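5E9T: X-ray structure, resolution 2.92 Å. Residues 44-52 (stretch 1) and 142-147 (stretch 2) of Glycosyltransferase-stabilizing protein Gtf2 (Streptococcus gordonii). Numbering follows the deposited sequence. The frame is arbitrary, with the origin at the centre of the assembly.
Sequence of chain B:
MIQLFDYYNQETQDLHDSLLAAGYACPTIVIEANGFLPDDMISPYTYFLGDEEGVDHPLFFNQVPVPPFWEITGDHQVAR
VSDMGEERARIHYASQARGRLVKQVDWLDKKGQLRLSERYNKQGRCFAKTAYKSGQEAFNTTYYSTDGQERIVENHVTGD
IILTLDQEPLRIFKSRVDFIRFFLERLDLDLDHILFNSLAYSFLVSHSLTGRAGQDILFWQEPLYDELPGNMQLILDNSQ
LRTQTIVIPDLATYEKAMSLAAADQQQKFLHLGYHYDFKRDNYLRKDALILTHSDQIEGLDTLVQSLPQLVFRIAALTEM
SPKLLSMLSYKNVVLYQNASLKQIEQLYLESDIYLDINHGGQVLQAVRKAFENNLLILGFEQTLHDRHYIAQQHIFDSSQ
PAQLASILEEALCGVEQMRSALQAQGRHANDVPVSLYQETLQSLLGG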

ATOM      1  N   PRO B  44      26.203   1.151  30.296  1.00 26.90           N
ATOM      2  CA  PRO B  44      25.940   2.597  30.359  1.00 27.83           C
ATOM      3  C   PRO B  44      24.693   3.010  29.601  1.00 38.50           C
ATOM      4  O   PRO B  44      24.077   4.028  29.940  1.00 40.94           O
ATOM      5  CB  PRO B  44      27.206   3.209  29.745  1.00 26.20           C
ATOM      6  CG  PRO B  44      27.770   2.127  28.884  1.00 27.41           C
ATOM      7  CD  PRO B  44      27.468   0.848  29.603  1.00 28.71           C
ATOM      8  N   TYR B  45      24.296   2.239  28.587  1.00 44.24           N
ATOM      9  CA  TYR B  45      23.099   2.579  27.827  1.00 39.53           C
ATOM     10  C   TYR B  45      21.833   2.279  28.621  1.00 39.86           C
ATOM     11  O   TYR B  45      20.885   3.075  28.611  1.00 38.04           O
ATOM     12  CB  TYR B  45      23.104   1.827  26.498  1.00 29.16           C
ATOM     13  CG  TYR B  45      24.181   2.306  25.560  1.00 31.65           C
ATOM     14  CD1 TYR B  45      24.015   3.475  24.832  1.00 35.72           C
ATOM     15  CD2 TYR B  45      25.369   1.603  25.409  1.00 34.01           C
ATOM     16  CE1 TYR B  45      24.994   3.928  23.976  1.00 34.68           C
ATOM     17  CE2 TYR B  45      26.358   2.048  24.550  1.00 35.84           C
ATOM     18  CZ  TYR B  45      26.162   3.214  23.837  1.00 34.86           C
ATOM     19  OH  TYR B  45      27.130   3.677  22.977  1.00 36.09           O
ATOM     20  N   THR B  46      21.801   1.146  29.321  1.00 34.35           N
ATOM     21  CA  THR B  46      20.624   0.724  30.069  1.00 30.63           C
ATOM     22  C   THR B  46      20.619   1.207  31.513  1.00 34.99           C
ATOM     23  O   THR B  46      19.587   1.093  32.182  1.00 42.48           O
ATOM     24  CB  THR B  46      20.522  -0.804  30.062  1.00 37.57           C
ATOM     25  OG1 THR B  46      21.704  -1.358  30.646  1.00 47.75           O
ATOM     26  CG2 THR B  46      20.390  -1.323  28.643  1.00 37.11           C
ATOM     27  N   TYR B  47      21.730   1.768  31.994  1.00 38.30           N
ATOM     28  CA  TYR B  47      21.905   1.992  33.427  1.00 38.05           C
ATOM     29  C   TYR B  47      21.026   3.129  33.938  1.00 35.25           C
ATOM     30  O   TYR B  47      20.503   3.059  35.057  1.00 29.73           O
ATOM     31  CB  TYR B  47      23.382   2.272  33.716  1.00 36.51           C
ATOM     32  CG  TYR B  47      23.741   2.494  35.169  1.00 37.72           C
ATOM     33  CD1 TYR B  47      23.898   1.422  36.039  1.00 39.08           C
ATOM     34  CD2 TYR B  47      23.964   3.774  35.658  1.00 36.05           C
ATOM     35  CE1 TYR B  47      24.241   1.622  37.359  1.00 40.02           C
ATOM     36  CE2 TYR B  47      24.309   3.982  36.975  1.00 37.58           C
ATOM     37  CZ  TYR B  47      24.446   2.904  37.822  1.00 42.17           C
ATOM     38  OH  TYR B  47      24.790   3.112  39.139  1.00 50.29           O
ATOM     39  N   PHE B  48      20.852   4.180  33.143  1.00 33.23           N
ATOM     40  CA  PHE B  48      20.179   5.391  33.595  1.00 31.52           C
ATOM     41  C   PHE B  48      18.693   5.426  33.260  1.00 34.21           C
ATOM     42  O   PHE B  48      18.040   6.440  33.529  1.00 36.76           O
ATOM     43  CB  PHE B  48      20.856   6.622  32.991  1.00 32.74           C
ATOM     44  CG  PHE B  48      22.302   6.763  33.361  1.00 34.88           C
ATOM     45  CD1 PHE B  48      22.672   7.076  34.658  1.00 33.47           C
ATOM     46  CD2 PHE B  48      23.294   6.596  32.408  1.00 35.48           C
ATOM     47  CE1 PHE B  48      24.003   7.211  35.001  1.00 32.13           C
ATOM     48  CE2 PHE B  48      24.627   6.730  32.742  1.00 31.05           C
ATOM     49  CZ  PHE B  48      24.983   7.037  34.041  1.00 31.19           C
ATOM     50  N   LEU B  49      18.143   4.358  32.686  1.00 34.08           N
ATOM     51  CA  LEU B  49      16.798   4.424  32.129  1.00 34.07           C
ATOM     52  C   LEU B  49      15.697   4.254  33.170  1.00 39.92           C
ATOM     53  O   LEU B  49      14.539   4.574  32.881  1.00 41.96           O
ATOM     54  CB  LEU B  49      16.656   3.378  31.025  1.00 26.66           C
ATOM     55  CG  LEU B  49      17.730   3.558  29.950  1.00 23.03           C
ATOM     56  CD1 LEU B  49      17.627   2.495  28.870  1.00 23.26           C
ATOM     57  CD2 LEU B  49      17.643   4.956  29.349  1.00 22.48           C
ATOM     58  N   GLY B  50      16.017   3.770  34.366  1.00 40.69           N
ATOM     59  CA  GLY B  50      15.030   3.666  35.420  1.00 40.38           C
ATOM     60  C   GLY B  50      14.339   2.328  35.541  1.00 43.16           C
ATOM     61  O   GLY B  50      13.386   2.212  36.322  1.00 39.71           O
ATOM     62  N   ASP B  51      14.778   1.318  34.794  1.00 45.97           N
ATOM     63  CA  ASP B  51      14.194  -0.010  34.920  1.00 48.90           C
ATOM     64  C   ASP B  51      14.464  -0.580  36.308  1.00 52.53           C
ATOM     65  O   ASP B  51      15.509  -0.332  36.915  1.00 54.37           O
ATOM     66  CB  ASP B  51      14.759  -0.945  33.851  1.00 51.94           C
ATOM     67  CG  ASP B  51      14.331  -0.558  32.448  1.00 51.71           C
ATOM     68  OD1 ASP B  51      13.131  -0.280  32.245  1.00 50.59           O
ATOM     69  OD2 ASP B  51      15.198  -0.530  31.548  1.00 53.59           O
ATOM     70  N   GLU B  52      13.497  -1.345  36.811  1.00 60.30           N
ATOM     71  CA  GLU B  52      13.623  -1.999  38.107  1.00 64.29           C
ATOM     72  C   GLU B  52      14.530  -3.220  37.982  1.00 60.82           C
ATOM     73  O   GLU B  52      14.332  -4.064  37.104  1.00 56.41           O
ATOM     74  CB  GLU B  52      12.246  -2.402  38.632  1.00 72.70           C
ATOM     75  CG  GLU B  52      12.248  -3.029  40.010  1.00 95.06           C
ATOM     76  CD  GLU B  52      10.939  -3.752  40.301  1.00108.77           C
ATOM     77  OE1 GLU B  52      10.213  -4.062  39.345  1.00110.03           O
ATOM     78  OE2 GLU B  52      10.636  -4.000  41.475  1.00112.00           O
ATOM     79  N   THR B 142      17.789   5.901  19.919  1.00 17.93           N
ATOM     80  CA  THR B 142      17.356   6.635  21.096  1.00 11.60           C
ATOM     81  C   THR B 142      17.101   5.653  22.230  1.00 14.20           C
ATOM     82  O   THR B 142      16.536   4.577  22.015  1.00 20.58           O
ATOM     83  CB  THR B 142      16.086   7.438  20.807  1.00 14.78           C
ATOM     84  OG1 THR B 142      16.324   8.340  19.721  1.00 22.59           O
ATOM     85  CG2 THR B 142      15.649   8.229  22.034  1.00 15.09           C
ATOM     86  N   TYR B 143      17.533   6.017  23.433  1.00 15.67           N
ATOM     87  CA  TYR B 143      17.285   5.223  24.629  1.00 15.54           C
ATOM     88  C   TYR B 143      16.406   6.041  25.564  1.00 20.02           C
ATOM     89  O   TYR B 143      16.751   7.174  25.915  1.00 21.83           O
ATOM     90  CB  TYR B 143      18.601   4.816  25.298  1.00 10.65           C
ATOM     91  CG  TYR B 143      19.528   4.041  24.380  1.00  9.28           C
ATOM     92  CD1 TYR B 143      20.393   4.704  23.517  1.00 14.23           C
ATOM     93  CD2 TYR B 143      19.534   2.649  24.370  1.00  5.10           C
ATOM     94  CE1 TYR B 143      21.241   4.009  22.672  1.00 13.80           C
ATOM     95  CE2 TYR B 143      20.381   1.941  23.528  1.00  9.73           C
ATOM     96  CZ  TYR B 143      21.234   2.629  22.681  1.00 14.15           C
ATOM     97  OH  TYR B 143      22.080   1.944  21.836  1.00 17.91           O
ATOM     98  N   TYR B 144      15.271   5.469  25.955  1.00 20.19           N
ATOM     99  CA  TYR B 144      14.229   6.186  26.674  1.00 20.93           C
ATOM    100  C   TYR B 144      14.215   5.794  28.143  1.00 23.10           C
ATOM    101  O   TYR B 144      14.542   4.661  28.505  1.00 19.30           O
ATOM    102  CB  TYR B 144      12.843   5.903  26.084  1.00 22.11           C
ATOM    103  CG  TYR B 144      12.731   6.127  24.599  1.00 27.70           C
ATOM    104  CD1 TYR B 144      12.999   5.101  23.704  1.00 30.22           C
ATOM    105  CD2 TYR B 144      12.345   7.359  24.090  1.00 29.16           C
ATOM    106  CE1 TYR B 144      12.893   5.296  22.342  1.00 34.06           C
ATOM    107  CE2 TYR B 144      12.238   7.563  22.730  1.00 31.37           C
ATOM    108  CZ  TYR B 144      12.511   6.530  21.859  1.00 36.41           C
ATOM    109  OH  TYR B 144      12.401   6.731  20.504  1.00 47.85           O
ATOM    110  N   SER B 145      13.813   6.742  28.986  1.00 23.05           N
ATOM    111  CA  SER B 145      13.545   6.408  30.372  1.00 20.73           C
ATOM    112  C   SER B 145      12.251   5.603  30.449  1.00 27.21           C
ATOM    113  O   SER B 145      11.551   5.400  29.455  1.00 39.77           O
ATOM    114  CB  SER B 145      13.453   7.674  31.222  1.00 25.92           C
ATOM    115  OG  SER B 145      12.246   8.378  30.974  1.00 30.68           O
ATOM    116  N   THR B 146      11.911   5.151  31.653  1.00 34.27           N
ATOM    117  CA  THR B 146      10.636   4.469  31.815  1.00 35.38           C
ATOM    118  C   THR B 146       9.460   5.428  31.719  1.00 31.19           C
ATOM    119  O   THR B 146       8.312   4.975  31.667  1.00 33.63           O
ATOM    120  CB  THR B 146      10.610   3.712  33.142  1.00 36.79           C
ATOM    121  OG1 THR B 146      10.998   4.590  34.203  1.00 38.56           O
ATOM    122  CG2 THR B 146      11.573   2.530  33.087  1.00 36.07           C
ATOM    123  N   ASP B 147       9.723   6.732  31.697  1.00 30.57           N
ATOM    124  CA  ASP B 147       8.714   7.750  31.452  1.00 41.44           C
ATOM    125  C   ASP B 147       8.666   8.189  29.996  1.00 38.10           C
ATOM    126  O   ASP B 147       7.881   9.079  29.658  1.00 36.51           O
ATOM    127  CB  ASP B 147       8.969   8.962  32.350  1.00 55.47           C
ATOM    128  CG  ASP B 147       9.018   8.592  33.815  1.00 69.35           C
ATOM    129  OD1 ASP B 147       8.075   7.923  34.287  1.00 74.15           O
ATOM    130  OD2 ASP B 147      10.006   8.954  34.490  1.00 79.05           O
TER

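A small, mostly apolar contact, burying 361 Å² over both sides, joins the two stretches through a pair of tyrosine rings and a well-placed leucine, and a single backbone hydrogen bond fixes the register at its other end. The residues that touch lie at least 94 positions apart in the chain. Stretch 1 passes from a weakly bonded helix at about 44-47 into a turn, while stretch 2 leaves its strand after Tyr144; the backbones approach most closely where both are loop, with the CA atoms of Leu49 and Ser145 4.2 Å apart, against 7.1 Å between those of Tyr45 and Tyr143. The wider gap is filled by the two tyrosines, whose CA-to-CB bonds each point toward the other stretch. Both side chains take the m rotamer, and Tyr45 CD1 comes within 3.6 Å of Tyr143 CE1. The ring centroids are 5.0 Å apart and the planes are inclined at 35°, an oblique pairing in which Tyr143 OH lies over one face of the Tyr45 ring and Tyr45 CD1 over one face of the Tyr143 ring. Flat, broad side chains suit this space. Tyr45 is buried, and its OH is satisfied by a hydrogen bond elsewhere in the structure.

Leu49 gives up more surface than any other residue here, 92 Å². Its side chain, chi1 m and chi2 t, leaves the backbone sideways and carries CD2 to 4.2 Å from Tyr143 CB and 3.2 Å from Tyr144 O, so the branched end packs against strand backbone as well as side chain. Tyr144 itself points away and contributes through its main chain. The carbonyl of Leu49 does the polar work: Leu49 O accepts a hydrogen bond from Thr146 N at 3.0 Å, with an N-H...O angle of 133°, and also receives a CA-H...O contact from Ser145 CA at 3.3 Å. Ser145 OG takes no part in the bonding across the stretches; within its own stretch it accepts a hydrogen bond from Asp147 N at 3.1 Å.

Gly50 follows with positive phi (94°), a conformation in which a CB would jam against the preceding carbonyl oxygen; an ideal CB would also sit a tight 3.1 Å from Thr146 OG1. Glycine thus suits both the turn and the neighbouring threonine. Thr146, an exposed residue, points its CA-to-CB bond toward stretch 1, and its methyl lies against the turn, with Thr146 CG2 3.7 Å from Gly50 C and 3.3 Å from Asp51 OD1. This last approach is simple packing of a methyl against a carboxylate oxygen.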